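Local coordinates for protein GH127 beta-L-arabinofuranoside (PDB 4QK0) that probably hydrolyses beta-L-arabinofuranosides, releasing L-arabinose, as a family GH127 glycoside hydrolase, at residues A[265-278]-A[333-347]. Sequence-based numbering, arbitrary orientation.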
ATOM      1  N   HIS A 265       1.792 -16.838   5.472  1.00 20.24           N
ATOM      2  CA  HIS A 265       0.422 -16.644   5.946  1.00 20.76           C
ATOM      3  C   HIS A 265       0.379 -16.758   7.462  1.00 21.78           C
ATOM      4  O   HIS A 265       0.870 -17.752   8.019  1.00 21.49           O
ATOM      5  CB  HIS A 265      -0.445 -17.739   5.292  1.00 20.71           C
ATOM      6  CG  HIS A 265      -1.898 -17.545   5.483  1.00 25.67           C
ATOM      7  ND1 HIS A 265      -2.554 -17.938   6.627  1.00 27.02           N
ATOM      8  CD2 HIS A 265      -2.835 -16.977   4.685  1.00 24.98           C
ATOM      9  CE1 HIS A 265      -3.827 -17.596   6.535  1.00 26.31           C
ATOM     10  NE2 HIS A 265      -4.018 -17.004   5.369  1.00 23.78           N
ATOM     11  N   ALA A 266      -0.236 -15.777   8.128  1.00 20.95           N
ATOM     12  CA  ALA A 266      -0.125 -15.650   9.535  1.00 21.43           C
ATOM     13  C   ALA A 266      -0.879 -16.703  10.325  1.00 24.92           C
ATOM     14  O   ALA A 266      -0.352 -17.165  11.325  1.00 25.79           O
ATOM     15  CB  ALA A 266      -0.536 -14.287  10.008  1.00 20.40           C
ATOM     16  N   VAL A 267      -2.102 -17.061   9.911  1.00 22.28           N
ATOM     17  CA  VAL A 267      -2.856 -18.063  10.636  1.00 21.20           C
ATOM     18  C   VAL A 267      -2.170 -19.423  10.515  1.00 20.48           C
ATOM     19  O   VAL A 267      -2.011 -20.140  11.503  1.00 20.67           O
ATOM     20  CB  VAL A 267      -4.299 -18.193  10.126  1.00 24.14           C
ATOM     21  CG1 VAL A 267      -5.064 -19.144  11.001  1.00 22.44           C
ATOM     22  CG2 VAL A 267      -5.025 -16.830  10.145  1.00 23.97           C
ATOM     23  N   ARG A 268      -1.754 -19.764   9.318  1.00 18.91           N
ATOM     24  CA  ARG A 268      -1.014 -20.973   9.063  1.00 20.56           C
ATOM     25  C   ARG A 268       0.198 -21.044  10.002  1.00 24.40           C
ATOM     26  O   ARG A 268       0.434 -22.069  10.685  1.00 22.20           O
ATOM     27  CB  ARG A 268      -0.531 -21.037   7.634  1.00 21.31           C
ATOM     28  CG  ARG A 268      -1.582 -21.471   6.642  1.00 21.87           C
ATOM     29  CD  ARG A 268      -1.037 -21.488   5.196  1.00 21.15           C
ATOM     30  NE  ARG A 268      -1.974 -22.056   4.241  1.00 24.50           N
ATOM     31  CZ  ARG A 268      -3.082 -21.453   3.813  1.00 24.09           C
ATOM     32  NH1 ARG A 268      -3.387 -20.249   4.227  1.00 23.45           N
ATOM     33  NH2 ARG A 268      -3.906 -22.094   3.007  1.00 24.83           N
ATOM     34  N   ALA A 269       0.950 -19.957  10.084  1.00 23.07           N
ATOM     35  CA  ALA A 269       2.153 -19.954  10.888  1.00 23.13           C
ATOM     36  C   ALA A 269       1.829 -20.196  12.354  1.00 22.05           C
ATOM     37  O   ALA A 269       2.545 -20.944  13.037  1.00 20.01           O
ATOM     38  CB  ALA A 269       2.910 -18.635  10.727  1.00 22.46           C
ATOM     39  N   LEU A 270       0.840 -19.477  12.861  1.00 21.11           N
ATOM     40  CA  LEU A 270       0.588 -19.521  14.271  1.00 23.18           C
ATOM     41  C   LEU A 270      -0.037 -20.875  14.688  1.00 23.00           C
ATOM     42  O   LEU A 270       0.225 -21.326  15.780  1.00 21.27           O
ATOM     43  CB  LEU A 270      -0.302 -18.383  14.690  1.00 24.57           C
ATOM     44  CG  LEU A 270       0.285 -16.971  14.534  1.00 28.40           C
ATOM     45  CD1 LEU A 270      -0.762 -15.968  14.891  1.00 30.55           C
ATOM     46  CD2 LEU A 270       1.478 -16.702  15.370  1.00 29.43           C
ATOM     47  N   TYR A 271      -0.822 -21.495  13.816  1.00 20.34           N
ATOM     48  CA  TYR A 271      -1.287 -22.841  14.073  1.00 23.05           C
ATOM     49  C   TYR A 271      -0.107 -23.831  14.132  1.00 23.54           C
ATOM     50  O   TYR A 271      -0.087 -24.747  14.946  1.00 23.30           O
ATOM     51  CB  TYR A 271      -2.277 -23.305  13.008  1.00 20.74           C
ATOM     52  CG  TYR A 271      -3.678 -22.802  13.115  1.00 20.56           C
ATOM     53  CD1 TYR A 271      -4.065 -21.876  14.072  1.00 21.64           C
ATOM     54  CD2 TYR A 271      -4.666 -23.282  12.237  1.00 21.82           C
ATOM     55  CE1 TYR A 271      -5.393 -21.407  14.155  1.00 21.87           C
ATOM     56  CE2 TYR A 271      -5.978 -22.791  12.303  1.00 20.66           C
ATOM     57  CZ  TYR A 271      -6.334 -21.855  13.254  1.00 20.71           C
ATOM     58  OH  TYR A 271      -7.639 -21.382  13.339  1.00 19.19           O
HETATM   59  N   MSE A 272       0.870 -23.629  13.272  1.00 24.43           N
HETATM   60  CA  MSE A 272       2.048 -24.461  13.262  1.00 25.04           C
HETATM   61  C   MSE A 272       2.817 -24.253  14.534  1.00 26.40           C
HETATM   62  O   MSE A 272       3.207 -25.222  15.188  1.00 27.06           O
HETATM   63  CB  MSE A 272       2.962 -24.209  12.087  1.00 25.31           C
HETATM   64  CG  MSE A 272       4.104 -25.238  11.983  1.00 25.66           C
HETATM   65 SE   MSE A 272       5.254 -24.842  10.453  1.00 25.45          SE
HETATM   66  CE  MSE A 272       5.966 -23.194  11.233  1.00 22.51           C
ATOM     67  N   TYR A 273       3.004 -23.013  14.936  1.00 23.78           N
ATOM     68  CA  TYR A 273       3.745 -22.760  16.148  1.00 22.43           C
ATOM     69  C   TYR A 273       3.047 -23.333  17.329  1.00 22.15           C
ATOM     70  O   TYR A 273       3.683 -23.724  18.324  1.00 21.97           O
ATOM     71  CB  TYR A 273       4.005 -21.277  16.381  1.00 22.78           C
ATOM     72  CG  TYR A 273       4.649 -20.523  15.191  1.00 23.67           C
ATOM     73  CD1 TYR A 273       5.441 -21.155  14.259  1.00 22.59           C
ATOM     74  CD2 TYR A 273       4.430 -19.157  15.041  1.00 25.27           C
ATOM     75  CE1 TYR A 273       6.021 -20.454  13.212  1.00 23.60           C
ATOM     76  CE2 TYR A 273       5.014 -18.452  13.993  1.00 24.60           C
ATOM     77  CZ  TYR A 273       5.790 -19.103  13.078  1.00 23.18           C
ATOM     78  OH  TYR A 273       6.339 -18.368  12.060  1.00 22.34           O
ATOM     79  N   THR A 274       1.733 -23.283  17.307  1.00 22.44           N
ATOM     80  CA  THR A 274       0.972 -23.747  18.443  1.00 21.79           C
ATOM     81  C   THR A 274       1.242 -25.301  18.614  1.00 22.76           C
ATOM     82  O   THR A 274       1.491 -25.761  19.702  1.00 24.78           O
ATOM     83  CB  THR A 274      -0.495 -23.485  18.217  1.00 22.87           C
ATOM     84  OG1 THR A 274      -0.767 -22.072  18.247  1.00 19.88           O
ATOM     85  CG2 THR A 274      -1.371 -24.185  19.270  1.00 21.00           C
ATOM     86  N   ALA A 275       1.261 -26.032  17.512  1.00 21.16           N
ATOM     87  CA  ALA A 275       1.595 -27.432  17.510  1.00 23.19           C
ATOM     88  C   ALA A 275       3.061 -27.671  17.984  1.00 26.37           C
ATOM     89  O   ALA A 275       3.320 -28.531  18.818  1.00 24.27           O
ATOM     90  CB  ALA A 275       1.360 -28.058  16.166  1.00 20.89           C
HETATM   91  N   MSE A 276       3.980 -26.876  17.475  1.00 26.79           N
HETATM   92  CA  MSE A 276       5.366 -27.019  17.851  1.00 29.47           C
HETATM   93  C   MSE A 276       5.553 -26.858  19.333  1.00 27.49           C
HETATM   94  O   MSE A 276       6.303 -27.618  19.931  1.00 29.94           O
HETATM   95  CB  MSE A 276       6.245 -26.013  17.129  1.00 29.83           C
HETATM   96  CG  MSE A 276       6.290 -26.329  15.634  1.00 27.46           C
HETATM   97 SE   MSE A 276       7.139 -24.795  14.726  1.00 27.99          SE
HETATM   98  CE  MSE A 276       8.837 -24.523  15.652  1.00 31.52           C
ATOM     99  N   ALA A 277       4.875 -25.889  19.939  1.00 25.69           N
ATOM    100  CA  ALA A 277       5.013 -25.637  21.368  1.00 24.89           C
ATOM    101  C   ALA A 277       4.426 -26.759  22.227  1.00 29.25           C
ATOM    102  O   ALA A 277       5.010 -27.139  23.237  1.00 26.99           O
ATOM    103  CB  ALA A 277       4.367 -24.335  21.738  1.00 24.14           C
ATOM    104  N   GLY A 278       3.268 -27.266  21.815  1.00 27.38           N
ATOM    105  CA  GLY A 278       2.651 -28.440  22.438  1.00 28.48           C
ATOM    106  C   GLY A 278       3.557 -29.677  22.366  1.00 28.93           C
ATOM    107  O   GLY A 278       3.709 -30.352  23.351  1.00 30.69           O
ATOM    108  N   GLU A 333      -5.686 -10.043  10.540  1.00 19.32           N
ATOM    109  CA  GLU A 333      -6.892 -10.868  10.423  1.00 26.13           C
ATOM    110  C   GLU A 333      -7.356 -11.338  11.805  1.00 26.58           C
ATOM    111  O   GLU A 333      -6.539 -11.678  12.682  1.00 22.15           O
ATOM    112  CB  GLU A 333      -6.540 -12.062   9.576  1.00 32.14           C
ATOM    113  CG  GLU A 333      -7.645 -12.951   9.157  1.00 36.98           C
ATOM    114  CD  GLU A 333      -7.168 -14.140   8.302  1.00 35.75           C
ATOM    115  OE1 GLU A 333      -7.993 -15.034   8.201  1.00 48.45           O
ATOM    116  OE2 GLU A 333      -6.058 -14.203   7.703  1.00 31.78           O
ATOM    117  N   THR A 334      -8.659 -11.290  12.003  1.00 24.93           N
ATOM    118  CA  THR A 334      -9.278 -11.728  13.227  1.00 24.88           C
ATOM    119  C   THR A 334      -8.778 -13.133  13.605  1.00 21.61           C
ATOM    120  O   THR A 334      -8.342 -13.328  14.721  1.00 19.58           O
ATOM    121  CB  THR A 334     -10.833 -11.700  13.091  1.00 25.99           C
ATOM    122  OG1 THR A 334     -11.270 -10.371  12.751  1.00 22.66           O
ATOM    123  CG2 THR A 334     -11.477 -12.083  14.395  1.00 26.42           C
ATOM    124  N   CYS A 335      -8.799 -14.050  12.651  1.00 22.93           N
ATOM    125  CA  CYS A 335      -8.378 -15.413  12.872  1.00 29.06           C
ATOM    126  C   CYS A 335      -6.905 -15.535  13.315  1.00 29.93           C
ATOM    127  O   CYS A 335      -6.559 -16.442  14.056  1.00 28.61           O
ATOM    128  CB  CYS A 335      -8.622 -16.259  11.633  1.00 32.76           C
ATOM    129  SG  CYS A 335     -10.345 -16.680  11.481  1.00 36.25           S
ATOM    130  N   ALA A 336      -6.056 -14.596  12.907  1.00 25.87           N
ATOM    131  CA  ALA A 336      -4.649 -14.674  13.268  1.00 24.94           C
ATOM    132  C   ALA A 336      -4.481 -14.278  14.711  1.00 23.89           C
ATOM    133  O   ALA A 336      -3.603 -14.797  15.380  1.00 25.81           O
ATOM    134  CB  ALA A 336      -3.798 -13.780  12.391  1.00 23.73           C
ATOM    135  N   SER A 337      -5.282 -13.325  15.173  1.00 25.00           N
ATOM    136  CA  SER A 337      -5.190 -12.885  16.542  1.00 25.37           C
ATOM    137  C   SER A 337      -5.760 -13.966  17.496  1.00 26.56           C
ATOM    138  O   SER A 337      -5.200 -14.201  18.568  1.00 24.32           O
ATOM    139  CB  SER A 337      -5.889 -11.559  16.744  1.00 28.56           C
ATOM    140  OG  SER A 337      -5.025 -10.521  16.337  1.00 30.44           O
ATOM    141  N   ILE A 338      -6.818 -14.654  17.059  1.00 23.53           N
ATOM    142  CA  ILE A 338      -7.324 -15.801  17.757  1.00 21.37           C
ATOM    143  C   ILE A 338      -6.231 -16.852  17.808  1.00 24.68           C
ATOM    144  O   ILE A 338      -5.971 -17.468  18.846  1.00 25.92           O
ATOM    145  CB  ILE A 338      -8.569 -16.342  17.045  1.00 23.43           C
ATOM    146  CG1 ILE A 338      -9.720 -15.339  17.134  1.00 24.32           C
ATOM    147  CG2 ILE A 338      -8.966 -17.694  17.596  1.00 23.76           C
ATOM    148  CD1 ILE A 338     -10.899 -15.727  16.250  1.00 25.05           C
ATOM    149  N   ALA A 339      -5.578 -17.107  16.676  1.00 25.62           N
ATOM    150  CA  ALA A 339      -4.516 -18.135  16.651  1.00 25.10           C
ATOM    151  C   ALA A 339      -3.359 -17.759  17.591  1.00 25.15           C
ATOM    152  O   ALA A 339      -2.737 -18.625  18.203  1.00 24.29           O
ATOM    153  CB  ALA A 339      -3.979 -18.305  15.261  1.00 23.74           C
ATOM    154  N   LEU A 340      -3.092 -16.467  17.736  1.00 24.65           N
ATOM    155  CA  LEU A 340      -2.049 -16.062  18.659  1.00 24.16           C
ATOM    156  C   LEU A 340      -2.449 -16.435  20.083  1.00 25.30           C
ATOM    157  O   LEU A 340      -1.641 -16.874  20.881  1.00 22.62           O
ATOM    158  CB  LEU A 340      -1.785 -14.597  18.532  1.00 23.36           C
ATOM    159  CG  LEU A 340      -0.797 -13.893  19.449  1.00 25.24           C
ATOM    160  CD1 LEU A 340       0.583 -14.539  19.366  1.00 26.75           C
ATOM    161  CD2 LEU A 340      -0.720 -12.426  19.073  1.00 25.04           C
ATOM    162  N   VAL A 341      -3.708 -16.260  20.406  1.00 29.19           N
ATOM    163  CA  VAL A 341      -4.165 -16.650  21.726  1.00 30.10           C
ATOM    164  C   VAL A 341      -3.906 -18.161  21.971  1.00 27.98           C
ATOM    165  O   VAL A 341      -3.411 -18.537  23.038  1.00 27.27           O
ATOM    166  CB  VAL A 341      -5.642 -16.345  21.918  1.00 33.14           C
ATOM    167  CG1 VAL A 341      -6.149 -16.928  23.251  1.00 31.72           C
ATOM    168  CG2 VAL A 341      -5.868 -14.830  21.894  1.00 30.06           C
ATOM    169  N   PHE A 342      -4.248 -18.995  21.003  1.00 25.06           N
ATOM    170  CA  PHE A 342      -4.016 -20.440  21.125  1.00 27.78           C
ATOM    171  C   PHE A 342      -2.525 -20.708  21.371  1.00 26.78           C
ATOM    172  O   PHE A 342      -2.176 -21.541  22.204  1.00 26.63           O
ATOM    173  CB  PHE A 342      -4.436 -21.247  19.898  1.00 28.24           C
ATOM    174  CG  PHE A 342      -5.895 -21.133  19.515  1.00 29.43           C
ATOM    175  CD1 PHE A 342      -6.889 -20.911  20.460  1.00 29.11           C
ATOM    176  CD2 PHE A 342      -6.271 -21.273  18.186  1.00 32.70           C
ATOM    177  CE1 PHE A 342      -8.234 -20.827  20.079  1.00 32.22           C
ATOM    178  CE2 PHE A 342      -7.629 -21.202  17.796  1.00 33.05           C
ATOM    179  CZ  PHE A 342      -8.608 -20.986  18.753  1.00 30.84           C
ATOM    180  N   TRP A 343      -1.672 -20.039  20.619  1.00 23.79           N
ATOM    181  CA  TRP A 343      -0.242 -20.223  20.740  1.00 24.43           C
ATOM    182  C   TRP A 343       0.218 -19.883  22.143  1.00 26.92           C
ATOM    183  O   TRP A 343       0.948 -20.669  22.752  1.00 26.92           O
ATOM    184  CB  TRP A 343       0.472 -19.350  19.760  1.00 24.65           C
ATOM    185  CG  TRP A 343       1.922 -19.568  19.697  1.00 28.13           C
ATOM    186  CD1 TRP A 343       2.611 -20.680  20.094  1.00 29.28           C
ATOM    187  CD2 TRP A 343       2.895 -18.688  19.123  1.00 26.94           C
ATOM    188  NE1 TRP A 343       3.936 -20.533  19.807  1.00 28.25           N
ATOM    189  CE2 TRP A 343       4.145 -19.334  19.199  1.00 26.40           C
ATOM    190  CE3 TRP A 343       2.823 -17.433  18.516  1.00 26.15           C
ATOM    191  CZ2 TRP A 343       5.346 -18.740  18.729  1.00 27.44           C
ATOM    192  CZ3 TRP A 343       4.008 -16.840  18.047  1.00 27.00           C
ATOM    193  CH2 TRP A 343       5.249 -17.497  18.143  1.00 24.39           C
ATOM    194  N   THR A 344      -0.250 -18.766  22.683  1.00 25.63           N
ATOM    195  CA  THR A 344       0.208 -18.336  23.988  1.00 29.34           C
ATOM    196  C   THR A 344      -0.104 -19.385  25.055  1.00 31.85           C
ATOM    197  O   THR A 344       0.651 -19.593  25.993  1.00 33.17           O
ATOM    198  CB  THR A 344      -0.419 -16.997  24.436  1.00 31.05           C
ATOM    199  OG1 THR A 344      -1.852 -17.110  24.448  1.00 29.57           O
ATOM    200  CG2 THR A 344      -0.025 -15.871  23.476  1.00 32.59           C
ATOM    201  N   ARG A 345      -1.246 -20.010  24.941  1.00 32.84           N
ATOM    202  CA  ARG A 345      -1.618 -21.003  25.901  1.00 34.35           C
ATOM    203  C   ARG A 345      -0.626 -22.178  25.914  1.00 30.49           C
ATOM    204  O   ARG A 345      -0.317 -22.658  26.960  1.00 29.33           O
ATOM    205  CB  ARG A 345      -3.035 -21.485  25.641  1.00 35.09           C
ATOM    206  CG  ARG A 345      -3.657 -22.186  26.841  1.00 39.84           C
ATOM    207  CD  ARG A 345      -4.968 -22.776  26.400  1.00 45.93           C
ATOM    208  NE  ARG A 345      -5.514 -23.739  27.330  1.00 49.53           N
ATOM    209  CZ  ARG A 345      -6.614 -24.445  27.092  1.00 48.82           C
ATOM    210  NH1 ARG A 345      -7.296 -24.287  25.957  1.00 48.68           N
ATOM    211  NH2 ARG A 345      -7.041 -25.309  27.995  1.00 49.92           N
ATOM    212  N   ARG A 346      -0.181 -22.654  24.755  1.00 30.72           N
ATOM    213  CA  ARG A 346       0.819 -23.693  24.702  1.00 30.91           C
ATOM    214  C   ARG A 346       2.173 -23.200  25.164  1.00 31.48           C
ATOM    215  O   ARG A 346       2.965 -23.982  25.721  1.00 31.03           O
ATOM    216  CB  ARG A 346       0.961 -24.263  23.300  1.00 31.35           C
ATOM    217  CG  ARG A 346      -0.271 -25.006  22.829  1.00 34.20           C
ATOM    218  CD  ARG A 346      -0.581 -26.202  23.706  1.00 36.56           C
ATOM    219  NE  ARG A 346      -1.496 -27.148  23.085  1.00 41.17           N
ATOM    220  CZ  ARG A 346      -1.890 -28.297  23.637  1.00 41.40           C
ATOM    221  NH1 ARG A 346      -1.437 -28.646  24.829  1.00 39.77           N
ATOM    222  NH2 ARG A 346      -2.767 -29.101  23.006  1.00 42.87           N
HETATM  223  N   MSE A 347       2.492 -21.931  24.889  1.00 27.21           N
HETATM  224  CA  MSE A 347       3.796 -21.409  25.348  1.00 24.94           C
HETATM  225  C   MSE A 347       3.784 -21.441  26.854  1.00 24.00           C
HETATM  226  O   MSE A 347       4.784 -21.732  27.466  1.00 25.63           O
HETATM  227  CB  MSE A 347       4.123 -20.007  24.892  1.00 22.70           C
HETATM  228  CG  MSE A 347       4.349 -19.861  23.384  1.00 22.48           C
HETATM  229 SE   MSE A 347       5.857 -20.902  22.723  1.00 27.18          SE
HETATM  230  CE  MSE A 347       7.360 -19.909  23.507  1.00 23.41           C
TER
HETATM  231  O   HOH W   1      -8.121 -18.910  14.529  1.00 29.36           O
HETATM  232  O   HOH W   2       3.210 -26.554  25.577  1.00 44.33           O
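L270 and T274 of 265-278 pack as knobs into holes on 333-347, and W343 returns as a knob among Y273, L270, T274 and A277. The two helices are nearly parallel, 12° apart, and the axes of the two segments come within 8.4 Å of each other. They are neighbours in the buried helical core of the catalytic domain, consistent with the (alpha/alpha)6 barrel of this family.

Apolar contacts dominate. L270 splits its branches: CD1 enters the hole over the A336-L340 turn, and CD2 meets the six-membered ring of W343, 3.5 Å from CE3. A339 CB touches both L270 CB and Y271 CE1. V267 CG2 packs on C335 and A336.

With chi1 at -174°, CG of W343 points opposite the backbone N, which carries the indole across to Y273. Y273 CB lies over one face of the five-membered ring in a CH-pi contact, 3.7 Å from its centroid. The two aromatic side chains meet obliquely, planes at 45°. W296 meets W343 edge-to-face.

No direct hydrogen bond joins the helices. R346 lays its CB against A277 CB, while its guanidinium salt-bridges E349 and E203. One water links Y271 OH to C335 O; another donates to A277 O and R346 O. T274 OG1 turns back to its own helix and donates to L270 O at 2.8 Å, reaching it from the face opposite T274 N.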